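Local coordinates for protein separin (Saccharomyces cerevisiae, PDB 5U1T) that cleaves the Mcd1/Scc1 subunit of cohesin at the onset of anaphase as a caspase-like cysteine protease, and is held inactive by securin for most of the cell cycle, at residues A[467-471]-A[552-556]; A[501-505]-A[520-525]; A[535-539]-A[564-568]; A[573-579]-A[614-620]. The contacts are given in a common frame with arbitrary orientation. Numbering follows the deposited sequence.

Contact 1 (A[467-471]-A[552-556]); sequences NDTLS and LLNKY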
loop_
_atom_site.group_PDB
_atom_site.type_symbol
_atom_site.label_atom_id
_atom_site.label_comp_id
_atom_site.label_asym_id
_atom_site.label_seq_id
_atom_site.Cartn_x
_atom_site.Cartn_y
_atom_site.Cartn_z
ATOM N N ASN A 467 -26.007 -27.825 -17.005
ATOM C CA ASN A 467 -25.952 -26.974 -15.841
ATOM C C ASN A 467 -26.149 -25.514 -16.238
ATOM O O ASN A 467 -25.469 -25.001 -17.120
ATOM C CB ASN A 467 -24.625 -27.158 -15.118
ATOM C CG ASN A 467 -24.586 -26.446 -13.792
ATOM O OD1 ASN A 467 -24.573 -25.216 -13.734
ATOM N ND2 ASN A 467 -24.558 -27.217 -12.713
ATOM N N ASP A 468 -27.082 -24.836 -15.588
ATOM C CA ASP A 468 -27.438 -23.495 -16.038
ATOM C C ASP A 468 -27.008 -22.399 -15.058
ATOM O O ASP A 468 -27.708 -21.401 -14.884
ATOM C CB ASP A 468 -28.946 -23.413 -16.283
ATOM C CG ASP A 468 -29.742 -23.877 -15.094
ATOM O OD1 ASP A 468 -29.136 -24.007 -14.004
ATOM O OD2 ASP A 468 -30.966 -24.124 -15.243
ATOM N N THR A 469 -25.855 -22.599 -14.432
ATOM C CA THR A 469 -25.297 -21.604 -13.522
ATOM C C THR A 469 -23.970 -21.077 -14.056
ATOM O O THR A 469 -23.186 -21.831 -14.604
ATOM C CB THR A 469 -25.075 -22.188 -12.108
ATOM O OG1 THR A 469 -23.963 -23.101 -12.135
ATOM C CG2 THR A 469 -26.322 -22.904 -11.624
ATOM N N LEU A 470 -23.732 -19.778 -13.906
ATOM C CA LEU A 470 -22.416 -19.213 -14.188
ATOM C C LEU A 470 -21.370 -19.791 -13.231
ATOM O O LEU A 470 -20.237 -20.032 -13.624
ATOM C CB LEU A 470 -22.450 -17.692 -14.081
ATOM C CG LEU A 470 -21.203 -16.920 -14.502
ATOM C CD1 LEU A 470 -21.052 -16.938 -16.000
ATOM C CD2 LEU A 470 -21.252 -15.486 -13.983
ATOM N N SER A 471 -21.755 -20.025 -11.979
ATOM C CA SER A 471 -20.821 -20.564 -10.996
ATOM C C SER A 471 -20.236 -21.901 -11.425
ATOM O O SER A 471 -19.030 -22.097 -11.314
ATOM C CB SER A 471 -21.479 -20.699 -9.615
ATOM O OG SER A 471 -22.822 -21.161 -9.685
ATOM N N LEU A 552 -27.385 -17.813 -21.860
ATOM C CA LEU A 552 -27.343 -18.054 -20.422
ATOM C C LEU A 552 -26.812 -16.803 -19.720
ATOM O O LEU A 552 -27.239 -16.457 -18.614
ATOM C CB LEU A 552 -26.474 -19.261 -20.067
ATOM C CG LEU A 552 -26.343 -19.517 -18.564
ATOM C CD1 LEU A 552 -27.675 -19.908 -17.987
ATOM C CD2 LEU A 552 -25.315 -20.568 -18.235
ATOM N N LEU A 553 -25.900 -16.105 -20.383
ATOM C CA LEU A 553 -25.255 -14.965 -19.752
ATOM C C LEU A 553 -26.241 -13.816 -19.556
ATOM O O LEU A 553 -25.967 -12.885 -18.816
ATOM C CB LEU A 553 -24.047 -14.501 -20.569
ATOM C CG LEU A 553 -22.881 -15.480 -20.593
ATOM C CD1 LEU A 553 -21.704 -14.786 -21.180
ATOM C CD2 LEU A 553 -22.579 -16.020 -19.222
ATOM N N ASN A 554 -27.401 -13.890 -20.201
ATOM C CA ASN A 554 -28.404 -12.855 -19.998
ATOM C C ASN A 554 -28.971 -12.915 -18.577
ATOM O O ASN A 554 -29.567 -11.955 -18.081
ATOM C CB ASN A 554 -29.525 -12.982 -21.038
ATOM C CG ASN A 554 -29.130 -12.411 -22.394
ATOM O OD1 ASN A 554 -28.296 -11.491 -22.473
ATOM N ND2 ASN A 554 -29.727 -12.947 -23.474
ATOM N N LYS A 555 -28.771 -14.056 -17.932
ATOM C CA LYS A 555 -29.234 -14.300 -16.579
ATOM C C LYS A 555 -28.324 -13.578 -15.563
ATOM O O LYS A 555 -28.669 -13.404 -14.385
ATOM C CB LYS A 555 -29.270 -15.814 -16.347
ATOM C CG LYS A 555 -29.806 -16.288 -15.031
ATOM C CD LYS A 555 -29.879 -17.809 -15.039
ATOM C CE LYS A 555 -29.453 -18.360 -13.685
ATOM N NZ LYS A 555 -29.600 -19.844 -13.578
ATOM N N TYR A 556 -27.165 -13.142 -16.054
ATOM C CA TYR A 556 -26.128 -12.545 -15.225
ATOM C C TYR A 556 -25.663 -11.222 -15.785
ATOM O O TYR A 556 -24.558 -10.778 -15.497
ATOM C CB TYR A 556 -24.934 -13.485 -15.105
ATOM C CG TYR A 556 -25.334 -14.822 -14.569
ATOM C CD1 TYR A 556 -25.590 -14.990 -13.220
ATOM C CD2 TYR A 556 -25.494 -15.915 -15.416
ATOM C CE1 TYR A 556 -25.973 -16.209 -12.709
ATOM C CE2 TYR A 556 -25.880 -17.155 -14.916
ATOM C CZ TYR A 556 -26.118 -17.293 -13.555
ATOM O OH TYR A 556 -26.502 -18.507 -13.019
#
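Leu470, Tyr556 and Asp468 carry most of this contact, in which the start of helix 470-485 meets the 3-10 turn 552-555 that leads into helix 557-572. Leu470 lays its CB over one face of the Tyr556 ring, 3.7 Å from the centroid and 15° off the normal, a CH-pi contact, while its CD1 reaches Leu553 CD2 at 3.7 Å. Tyr556 OH accepts a hydrogen bond from Leu470 N at 3.2 Å and is also hydrogen-bonded to Glu598. Asp468 takes part mainly through its carbonyl: Lys555 NZ donates to Asp468 O at 2.8 Å, and Leu552 CD1 packs 3.4 Å from Asp468 O. The carboxylate is less engaged, with Asp468 OD1 4.2 Å from Lys555 NZ, beyond a salt bridge. Before the helix, Asn467 OD1 accepts from Thr469 N at 3.0 Å in an Asx turn and from Thr469 OG1 at 2.7 Å, and Thr469 N-caps the helix through Phe472 N. Two hydrogen bonds thus tie side chains of 552-556 to the backbone of 467-471, so polar anchoring depends on the path of the main chain at the helix start, with the leucines and the tyrosine ring supplying the apolar packing.

Contact 2 (A[501-505]-A[520-525]); sequences EIMLS and NWSQLS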
loop_
_atom_site.group_PDB
_atom_site.type_symbol
_atom_site.label_atom_id
_atom_site.label_comp_id
_atom_site.label_asym_id
_atom_site.label_seq_id
_atom_site.Cartn_x
_atom_site.Cartn_y
_atom_site.Cartn_z
ATOM N N GLU A 501 -19.127 -21.242 -26.548
ATOM C CA GLU A 501 -18.598 -19.898 -26.547
ATOM C C GLU A 501 -18.179 -19.519 -25.138
ATOM O O GLU A 501 -17.092 -18.994 -24.916
ATOM C CB GLU A 501 -19.658 -18.936 -27.055
ATOM C CG GLU A 501 -19.220 -17.538 -27.099
ATOM C CD GLU A 501 -20.293 -16.623 -27.629
ATOM O OE1 GLU A 501 -21.127 -16.129 -26.834
ATOM O OE2 GLU A 501 -20.297 -16.404 -28.858
ATOM N N ILE A 502 -19.061 -19.793 -24.186
ATOM C CA ILE A 502 -18.819 -19.468 -22.797
ATOM C C ILE A 502 -17.554 -20.172 -22.256
ATOM O O ILE A 502 -16.686 -19.535 -21.627
ATOM C CB ILE A 502 -20.059 -19.820 -21.961
ATOM C CG1 ILE A 502 -21.302 -19.264 -22.665
ATOM C CG2 ILE A 502 -19.923 -19.283 -20.555
ATOM C CD1 ILE A 502 -22.508 -19.055 -21.775
ATOM N N MET A 503 -17.432 -21.467 -22.523
ATOM C CA MET A 503 -16.256 -22.211 -22.106
ATOM C C MET A 503 -14.969 -21.623 -22.672
ATOM O O MET A 503 -13.956 -21.554 -21.964
ATOM C CB MET A 503 -16.364 -23.677 -22.527
ATOM C CG MET A 503 -17.368 -24.461 -21.736
ATOM S SD MET A 503 -17.575 -26.130 -22.394
ATOM C CE MET A 503 -15.990 -26.898 -21.993
ATOM N N LEU A 504 -14.998 -21.235 -23.949
ATOM C CA LEU A 504 -13.808 -20.667 -24.579
ATOM C C LEU A 504 -13.452 -19.294 -23.948
ATOM O O LEU A 504 -12.269 -18.957 -23.774
ATOM C CB LEU A 504 -14.005 -20.543 -26.088
ATOM C CG LEU A 504 -13.983 -21.851 -26.890
ATOM C CD1 LEU A 504 -14.444 -21.610 -28.309
ATOM C CD2 LEU A 504 -12.611 -22.500 -26.899
ATOM N N SER A 505 -14.477 -18.529 -23.590
ATOM C CA SER A 505 -14.302 -17.199 -23.024
ATOM C C SER A 505 -13.624 -17.217 -21.638
ATOM O O SER A 505 -12.642 -16.519 -21.405
ATOM C CB SER A 505 -15.654 -16.501 -22.930
ATOM O OG SER A 505 -15.474 -15.132 -22.619
ATOM N N ASN A 520 -15.528 -12.790 -32.263
ATOM C CA ASN A 520 -16.482 -13.804 -32.718
ATOM C C ASN A 520 -17.658 -14.007 -31.756
ATOM O O ASN A 520 -18.665 -14.635 -32.123
ATOM C CB ASN A 520 -15.783 -15.155 -32.902
ATOM C CG ASN A 520 -14.936 -15.217 -34.154
ATOM O OD1 ASN A 520 -15.003 -14.326 -35.003
ATOM N ND2 ASN A 520 -14.137 -16.279 -34.284
ATOM N N TRP A 521 -17.530 -13.509 -30.523
ATOM C CA TRP A 521 -18.449 -13.904 -29.451
ATOM C C TRP A 521 -19.515 -12.857 -29.178
ATOM O O TRP A 521 -19.330 -11.667 -29.485
ATOM C CB TRP A 521 -17.665 -14.198 -28.169
ATOM C CG TRP A 521 -16.586 -15.229 -28.375
ATOM C CD1 TRP A 521 -16.560 -16.203 -29.328
ATOM C CD2 TRP A 521 -15.370 -15.376 -27.621
ATOM N NE1 TRP A 521 -15.420 -16.955 -29.208
ATOM C CE2 TRP A 521 -14.668 -16.470 -28.175
ATOM C CE3 TRP A 521 -14.814 -14.703 -26.533
ATOM C CZ2 TRP A 521 -13.432 -16.894 -27.677
ATOM C CZ3 TRP A 521 -13.602 -15.134 -26.038
ATOM C CH2 TRP A 521 -12.919 -16.210 -26.607
ATOM N N SER A 522 -20.631 -13.293 -28.605
ATOM C CA SER A 522 -21.643 -12.351 -28.138
ATOM C C SER A 522 -21.017 -11.327 -27.177
ATOM O O SER A 522 -20.033 -11.646 -26.506
ATOM C CB SER A 522 -22.752 -13.106 -27.443
ATOM O OG SER A 522 -22.163 -13.891 -26.431
ATOM N N GLN A 523 -21.586 -10.120 -27.104
ATOM C CA GLN A 523 -21.044 -9.068 -26.239
ATOM C C GLN A 523 -20.773 -9.547 -24.820
ATOM O O GLN A 523 -19.694 -9.301 -24.289
ATOM C CB GLN A 523 -21.975 -7.852 -26.180
ATOM C CG GLN A 523 -21.955 -6.943 -27.414
ATOM C CD GLN A 523 -20.625 -6.206 -27.627
ATOM O OE1 GLN A 523 -20.237 -5.350 -26.819
ATOM N NE2 GLN A 523 -19.927 -6.532 -28.725
ATOM N N LEU A 524 -21.733 -10.240 -24.208
ATOM C CA LEU A 524 -21.601 -10.638 -22.804
ATOM C C LEU A 524 -20.474 -11.637 -22.598
ATOM O O LEU A 524 -19.918 -11.722 -21.507
ATOM C CB LEU A 524 -22.905 -11.234 -22.264
ATOM C CG LEU A 524 -24.009 -10.278 -21.801
ATOM C CD1 LEU A 524 -25.240 -11.055 -21.421
ATOM C CD2 LEU A 524 -23.557 -9.409 -20.642
ATOM N N SER A 525 -20.153 -12.403 -23.643
ATOM C CA SER A 525 -19.058 -13.355 -23.579
ATOM C C SER A 525 -17.728 -12.614 -23.691
ATOM O O SER A 525 -16.753 -12.948 -23.022
ATOM C CB SER A 525 -19.189 -14.411 -24.680
ATOM O OG SER A 525 -20.345 -15.196 -24.474
#
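This is a buried packing of one helix start on another in the helical region of separase: the first turn of helix 501-509 meets the N-terminus of helix 523-533, whose N-cap is Ser522. At its centre the extended side chain of Glu501 gathers donors from that helix start. Glu501 OE1 accepts from Ser522 OG at a very short 2.5 Å and from Ser525 OG at 2.7 Å, and Ser522 N donates to Glu501 OE2 at 3.1 Å. His551, from the loop before helix 557-572, adds a further hydrogen bond to Glu501 OE1, so the buried carboxylate is well provided with partners. The indole of Trp521 lies against helix 501-509. Ser505 N sits over one face of its indole, and Leu504 CB approaches Trp521 CZ2 at 4.0 Å; Phe529 of helix 523-533 meets the indole edge-to-face. One turn on from Glu501, the two helices are joined again where Ser505 OG donates to the backbone carbonyl Ser525 O at 2.6 Å.

Contact 3 (A[535-539]-A[564-568]); sequences IFDLD and YLLNL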
loop_
_atom_site.group_PDB
_atom_site.type_symbol
_atom_site.label_atom_id
_atom_site.label_comp_id
_atom_site.label_asym_id
_atom_site.label_seq_id
_atom_site.Cartn_x
_atom_site.Cartn_y
_atom_site.Cartn_z
ATOM N N ILE A 535 -8.037 -6.214 -20.352
ATOM C CA ILE A 535 -7.958 -5.504 -21.617
ATOM C C ILE A 535 -9.358 -5.168 -22.074
ATOM O O ILE A 535 -10.227 -6.015 -22.049
ATOM C CB ILE A 535 -7.251 -6.334 -22.696
ATOM C CG1 ILE A 535 -5.849 -6.743 -22.227
ATOM C CG2 ILE A 535 -7.189 -5.563 -24.012
ATOM C CD1 ILE A 535 -4.896 -5.569 -22.023
ATOM N N PHE A 536 -9.589 -3.940 -22.502
ATOM C CA PHE A 536 -10.952 -3.517 -22.774
ATOM C C PHE A 536 -11.067 -2.902 -24.171
ATOM O O PHE A 536 -10.625 -1.787 -24.412
ATOM C CB PHE A 536 -11.402 -2.577 -21.640
ATOM C CG PHE A 536 -11.273 -3.225 -20.272
ATOM C CD1 PHE A 536 -10.086 -3.140 -19.551
ATOM C CD2 PHE A 536 -12.298 -4.007 -19.754
ATOM C CE1 PHE A 536 -9.936 -3.788 -18.341
ATOM C CE2 PHE A 536 -12.155 -4.652 -18.526
ATOM C CZ PHE A 536 -10.969 -4.542 -17.828
ATOM N N ASP A 537 -11.642 -3.671 -25.094
ATOM C CA ASP A 537 -11.698 -3.313 -26.519
ATOM C C ASP A 537 -13.146 -3.137 -27.042
ATOM O O ASP A 537 -13.376 -3.031 -28.252
ATOM C CB ASP A 537 -10.953 -4.381 -27.362
ATOM C CG ASP A 537 -11.668 -5.746 -27.377
ATOM O OD1 ASP A 537 -12.768 -5.865 -26.792
ATOM O OD2 ASP A 537 -11.141 -6.717 -27.988
ATOM N N LEU A 538 -14.115 -3.151 -26.129
ATOM C CA LEU A 538 -15.518 -3.014 -26.509
ATOM C C LEU A 538 -15.911 -1.554 -26.646
ATOM O O LEU A 538 -15.643 -0.761 -25.769
ATOM C CB LEU A 538 -16.421 -3.696 -25.490
ATOM C CG LEU A 538 -16.189 -5.190 -25.267
ATOM C CD1 LEU A 538 -17.339 -5.810 -24.489
ATOM C CD2 LEU A 538 -16.009 -5.906 -26.604
ATOM N N ASP A 539 -16.544 -1.193 -27.751
ATOM C CA ASP A 539 -17.022 0.168 -27.891
ATOM C C ASP A 539 -18.147 0.434 -26.883
ATOM O O ASP A 539 -19.072 -0.364 -26.753
ATOM C CB ASP A 539 -17.501 0.433 -29.317
ATOM C CG ASP A 539 -17.945 1.870 -29.511
ATOM O OD1 ASP A 539 -19.105 2.172 -29.170
ATOM O OD2 ASP A 539 -17.137 2.712 -29.971
ATOM N N TYR A 564 -17.391 -5.509 -15.533
ATOM C CA TYR A 564 -16.709 -4.936 -16.673
ATOM C C TYR A 564 -16.391 -3.461 -16.377
ATOM O O TYR A 564 -15.271 -3.010 -16.602
ATOM C CB TYR A 564 -17.551 -5.105 -17.950
ATOM C CG TYR A 564 -16.894 -4.544 -19.183
ATOM C CD1 TYR A 564 -15.979 -5.287 -19.913
ATOM C CD2 TYR A 564 -17.173 -3.254 -19.606
ATOM C CE1 TYR A 564 -15.366 -4.755 -21.042
ATOM C CE2 TYR A 564 -16.576 -2.714 -20.717
ATOM C CZ TYR A 564 -15.669 -3.457 -21.433
ATOM O OH TYR A 564 -15.086 -2.880 -22.550
ATOM N N LEU A 565 -17.357 -2.718 -15.842
ATOM C CA LEU A 565 -17.156 -1.293 -15.591
ATOM C C LEU A 565 -16.103 -1.046 -14.487
ATOM O O LEU A 565 -15.227 -0.190 -14.634
ATOM C CB LEU A 565 -18.483 -0.628 -15.237
ATOM C CG LEU A 565 -19.483 -0.575 -16.386
ATOM C CD1 LEU A 565 -20.788 -0.008 -15.913
ATOM C CD2 LEU A 565 -18.946 0.240 -17.512
ATOM N N LEU A 566 -16.179 -1.807 -13.400
ATOM C CA LEU A 566 -15.147 -1.765 -12.389
ATOM C C LEU A 566 -13.754 -1.897 -12.995
ATOM O O LEU A 566 -12.885 -1.040 -12.800
ATOM C CB LEU A 566 -15.363 -2.868 -11.372
ATOM C CG LEU A 566 -14.256 -2.861 -10.329
ATOM C CD1 LEU A 566 -14.540 -1.753 -9.340
ATOM C CD2 LEU A 566 -14.105 -4.213 -9.646
ATOM N N ASN A 567 -13.555 -2.975 -13.746
ATOM C CA ASN A 567 -12.247 -3.273 -14.306
ATOM C C ASN A 567 -11.869 -2.311 -15.417
ATOM O O ASN A 567 -10.695 -2.010 -15.590
ATOM C CB ASN A 567 -12.191 -4.717 -14.787
ATOM C CG ASN A 567 -12.013 -5.697 -13.648
ATOM O OD1 ASN A 567 -12.990 -6.129 -13.027
ATOM N ND2 ASN A 567 -10.765 -6.055 -13.361
ATOM N N LEU A 568 -12.856 -1.801 -16.142
ATOM C CA LEU A 568 -12.612 -0.736 -17.120
ATOM C C LEU A 568 -12.055 0.538 -16.447
ATOM O O LEU A 568 -10.999 1.054 -16.850
ATOM C CB LEU A 568 -13.896 -0.410 -17.894
ATOM C CG LEU A 568 -13.818 0.793 -18.851
ATOM C CD1 LEU A 568 -12.864 0.549 -19.999
ATOM C CD2 LEU A 568 -15.179 1.165 -19.402
#
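Tyr564, the first residue of the helical segment, reaches across with its ring to two residues of the loop 535-539. The edge of Phe536 is directed at the face of Tyr564 in an offset edge-to-face stack, with centroids 5.3 Å apart, planes at 73°, and Phe536 CD2 3.4 Å from Tyr564 CE1. Farther along the ring, Tyr564 OH lies 3.3 Å from Leu538 CB, and Leu538 CD1 is 4.1 Å from Tyr564 CE1, so the tyrosine borders both Phe536 and Leu538. Leu565 and Leu566 point away from the loop and pack on Ile581 of helix 578-590, and Leu566 also packs on helix 602-617. With the next turn the helix comes back to the loop: Asn567 CB touches Phe536 CZ at 3.3 Å. At Leu568 backbone and side chain both take part. Its CA stands 4.0 Å from the centroid of the Phe536 ring and only 1° off the normal, a CH-pi contact, and Leu568 CD1 packs on Phe536 CB at 3.8 Å. Phe536 is thereby seated on one turn of helix 557-572, held by apolar and aromatic contacts. An aromatic side chain of the securin chain also packs on Phe536, and an apolar one on Asn567, which places this contact beside the bound inhibitor. Within separase, helix 523-533 lies against the Tyr564 and Leu538 side chains, and Asp539 N-caps the short helix 540-543 that follows the loop.

Contact 4 (A[573-579]-A[614-620]); sequences HLTTNLS and YLNFNNF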
loop_
_atom_site.group_PDB
_atom_site.type_symbol
_atom_site.label_atom_id
_atom_site.label_comp_id
_atom_site.label_asym_id
_atom_site.label_seq_id
_atom_site.Cartn_x
_atom_site.Cartn_y
_atom_site.Cartn_z
ATOM N N HIS A 573 -7.501 4.046 -14.727
ATOM C CA HIS A 573 -7.201 4.792 -13.491
ATOM C C HIS A 573 -8.182 5.926 -13.189
ATOM O O HIS A 573 -7.788 7.085 -13.043
ATOM C CB HIS A 573 -5.788 5.335 -13.541
ATOM C CG HIS A 573 -4.789 4.312 -13.960
ATOM N ND1 HIS A 573 -4.063 4.411 -15.125
ATOM C CD2 HIS A 573 -4.437 3.136 -13.396
ATOM C CE1 HIS A 573 -3.281 3.356 -15.241
ATOM N NE2 HIS A 573 -3.480 2.572 -14.200
ATOM N N LEU A 574 -9.454 5.564 -13.083
ATOM C CA LEU A 574 -10.519 6.484 -12.750
ATOM C C LEU A 574 -11.527 5.821 -11.812
ATOM O O LEU A 574 -11.411 4.638 -11.482
ATOM C CB LEU A 574 -11.230 6.959 -14.006
ATOM C CG LEU A 574 -10.365 7.577 -15.095
ATOM C CD1 LEU A 574 -11.244 7.816 -16.280
ATOM C CD2 LEU A 574 -9.719 8.872 -14.648
ATOM N N THR A 575 -12.513 6.589 -11.377
ATOM C CA THR A 575 -13.501 6.107 -10.418
ATOM C C THR A 575 -14.868 6.515 -10.909
ATOM O O THR A 575 -15.872 6.405 -10.199
ATOM C CB THR A 575 -13.278 6.683 -9.013
ATOM O OG1 THR A 575 -13.172 8.107 -9.112
ATOM C CG2 THR A 575 -12.013 6.114 -8.400
ATOM N N THR A 576 -14.891 6.976 -12.147
ATOM C CA THR A 576 -16.073 7.464 -12.821
ATOM C C THR A 576 -17.318 6.736 -12.492
ATOM O O THR A 576 -18.336 7.316 -12.211
ATOM C CB THR A 576 -15.947 7.289 -14.328
ATOM O OG1 THR A 576 -14.641 7.654 -14.746
ATOM C CG2 THR A 576 -16.937 8.144 -15.027
ATOM N N ASN A 577 -17.235 5.434 -12.577
ATOM C CA ASN A 577 -18.415 4.600 -12.349
ATOM C C ASN A 577 -18.444 3.864 -11.025
ATOM O O ASN A 577 -19.376 3.098 -10.782
ATOM C CB ASN A 577 -18.556 3.570 -13.459
ATOM C CG ASN A 577 -18.924 4.196 -14.763
ATOM O OD1 ASN A 577 -19.828 5.048 -14.826
ATOM N ND2 ASN A 577 -18.207 3.822 -15.818
ATOM N N LEU A 578 -17.437 4.082 -10.184
ATOM C CA LEU A 578 -17.285 3.327 -8.943
ATOM C C LEU A 578 -18.534 3.372 -8.066
ATOM O O LEU A 578 -19.021 2.340 -7.577
ATOM C CB LEU A 578 -16.081 3.849 -8.152
ATOM C CG LEU A 578 -15.660 3.058 -6.917
ATOM C CD1 LEU A 578 -15.870 1.573 -7.119
ATOM C CD2 LEU A 578 -14.195 3.321 -6.601
ATOM N N SER A 579 -19.039 4.579 -7.860
ATOM C CA SER A 579 -20.193 4.777 -7.010
ATOM C C SER A 579 -21.491 4.198 -7.634
ATOM O O SER A 579 -22.248 3.470 -6.974
ATOM C CB SER A 579 -20.327 6.263 -6.715
ATOM O OG SER A 579 -21.475 6.487 -5.940
ATOM N N TYR A 614 -10.977 -1.484 -4.146
ATOM C CA TYR A 614 -10.905 -0.236 -4.900
ATOM C C TYR A 614 -11.709 0.863 -4.208
ATOM O O TYR A 614 -11.399 2.039 -4.361
ATOM C CB TYR A 614 -11.399 -0.420 -6.328
ATOM C CG TYR A 614 -10.895 0.584 -7.340
ATOM C CD1 TYR A 614 -9.537 0.834 -7.487
ATOM C CD2 TYR A 614 -11.775 1.248 -8.184
ATOM C CE1 TYR A 614 -9.064 1.722 -8.438
ATOM C CE2 TYR A 614 -11.312 2.139 -9.145
ATOM C CZ TYR A 614 -9.952 2.374 -9.258
ATOM O OH TYR A 614 -9.470 3.256 -10.195
ATOM N N LEU A 615 -12.749 0.482 -3.473
ATOM C CA LEU A 615 -13.481 1.444 -2.669
ATOM C C LEU A 615 -12.559 2.014 -1.578
ATOM O O LEU A 615 -12.420 3.225 -1.405
ATOM C CB LEU A 615 -14.716 0.806 -2.026
ATOM C CG LEU A 615 -15.950 0.555 -2.888
ATOM C CD1 LEU A 615 -16.999 -0.119 -2.035
ATOM C CD2 LEU A 615 -16.497 1.824 -3.515
ATOM N N ASN A 616 -11.931 1.105 -0.851
ATOM C CA ASN A 616 -11.013 1.446 0.208
ATOM C C ASN A 616 -9.823 2.296 -0.246
ATOM O O ASN A 616 -9.440 3.250 0.416
ATOM C CB ASN A 616 -10.519 0.162 0.842
ATOM C CG ASN A 616 -9.387 0.387 1.782
ATOM O OD1 ASN A 616 -8.245 0.627 1.363
ATOM N ND2 ASN A 616 -9.677 0.283 3.070
ATOM N N PHE A 617 -9.232 1.946 -1.372
ATOM C CA PHE A 617 -8.108 2.696 -1.896
ATOM C C PHE A 617 -8.534 4.103 -2.331
ATOM O O PHE A 617 -7.706 5.010 -2.385
ATOM C CB PHE A 617 -7.481 1.906 -3.042
ATOM C CG PHE A 617 -6.450 2.655 -3.850
ATOM C CD1 PHE A 617 -6.826 3.398 -4.970
ATOM C CD2 PHE A 617 -5.110 2.551 -3.546
ATOM C CE1 PHE A 617 -5.886 4.050 -5.740
ATOM C CE2 PHE A 617 -4.166 3.198 -4.315
ATOM C CZ PHE A 617 -4.558 3.965 -5.410
ATOM N N ASN A 618 -9.818 4.289 -2.628
ATOM C CA ASN A 618 -10.312 5.611 -3.016
ATOM C C ASN A 618 -11.067 6.298 -1.890
ATOM O O ASN A 618 -11.650 7.368 -2.086
ATOM C CB ASN A 618 -11.197 5.525 -4.250
ATOM C CG ASN A 618 -10.394 5.412 -5.518
ATOM O OD1 ASN A 618 -10.472 4.407 -6.235
ATOM N ND2 ASN A 618 -9.597 6.435 -5.805
ATOM N N ASN A 619 -11.026 5.673 -0.715
ATOM C CA ASN A 619 -11.636 6.194 0.495
ATOM C C ASN A 619 -13.135 6.449 0.279
ATOM O O ASN A 619 -13.653 7.501 0.601
ATOM C CB ASN A 619 -10.917 7.478 0.969
ATOM C CG ASN A 619 -9.381 7.340 0.984
ATOM O OD1 ASN A 619 -8.810 6.621 1.817
ATOM N ND2 ASN A 619 -8.709 8.044 0.066
ATOM N N PHE A 620 -13.837 5.474 -0.278
ATOM C CA PHE A 620 -15.282 5.592 -0.446
ATOM C C PHE A 620 -15.912 4.985 0.790
ATOM O O PHE A 620 -16.803 4.144 0.685
ATOM C CB PHE A 620 -15.776 4.867 -1.700
ATOM C CG PHE A 620 -15.581 5.621 -2.982
ATOM C CD1 PHE A 620 -14.536 6.511 -3.151
ATOM C CD2 PHE A 620 -16.450 5.426 -4.042
ATOM C CE1 PHE A 620 -14.365 7.190 -4.360
ATOM C CE2 PHE A 620 -16.276 6.104 -5.244
ATOM C CZ PHE A 620 -15.233 6.985 -5.400
#
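His573 ends helix 557-572 in a Schellman motif, its positive phi turning the chain out of the helix, and it also packs on the backbone of the securin chain. Leu574 points its side chain away from the partner segment but offers its carbonyl, and Tyr614 OH donates a hydrogen bond to Leu574 O at 2.7 Å. Thr575 turns inward: its CG2 lies 4.1 Å from Tyr614 CE2, and its CB is 4.1 Å from Phe620 CZ. Thr575 O then accepts from Leu578 N at 2.8 Å, and this turn swings the chain into helix 578-590. Leu578, the most deeply engaged residue, fills the space between three side chains. Leu578 CD2 is 3.6 Å from Tyr614 CD2 and 4.0 Å from the centroid of the Phe620 ring, over its face, while Leu578 CD1 meets Leu615 CD2 at 3.7 Å. Ser579 follows at the edge of the same ring, with its N 4.1 Å from Phe620 CE2. The contact thus packs the link between helices 557-572 and 578-590 against the end of helix 602-617, which a second Schellman motif closes at Asn619; helices 782-805 and 829-845 lie against that helix end.

The four contacts lie in the helical region. Contact 2 is nested within the loop closed by contact 1, and the two touch, centres 12 Å apart: Leu553 CG packs on Ile502 CD1 at 3.8 Å. Contact 3 touches contact 2, centres 15 Å apart, through Gln523 OE1 and Leu538 CD1 at 3.7 Å, and its segments alternate with those of contact 1. Contact 4 opens after the others have closed, its centre 15 Å from that of contact 3, with Leu566 CD1 4.2 Å from Leu578 CD1. The centres of contacts 1 and 4 are 28 Å apart, nearest atoms about 16 Å. Securin reaches contacts 3 and 4; all four lie away from the probable catalytic Cys1497.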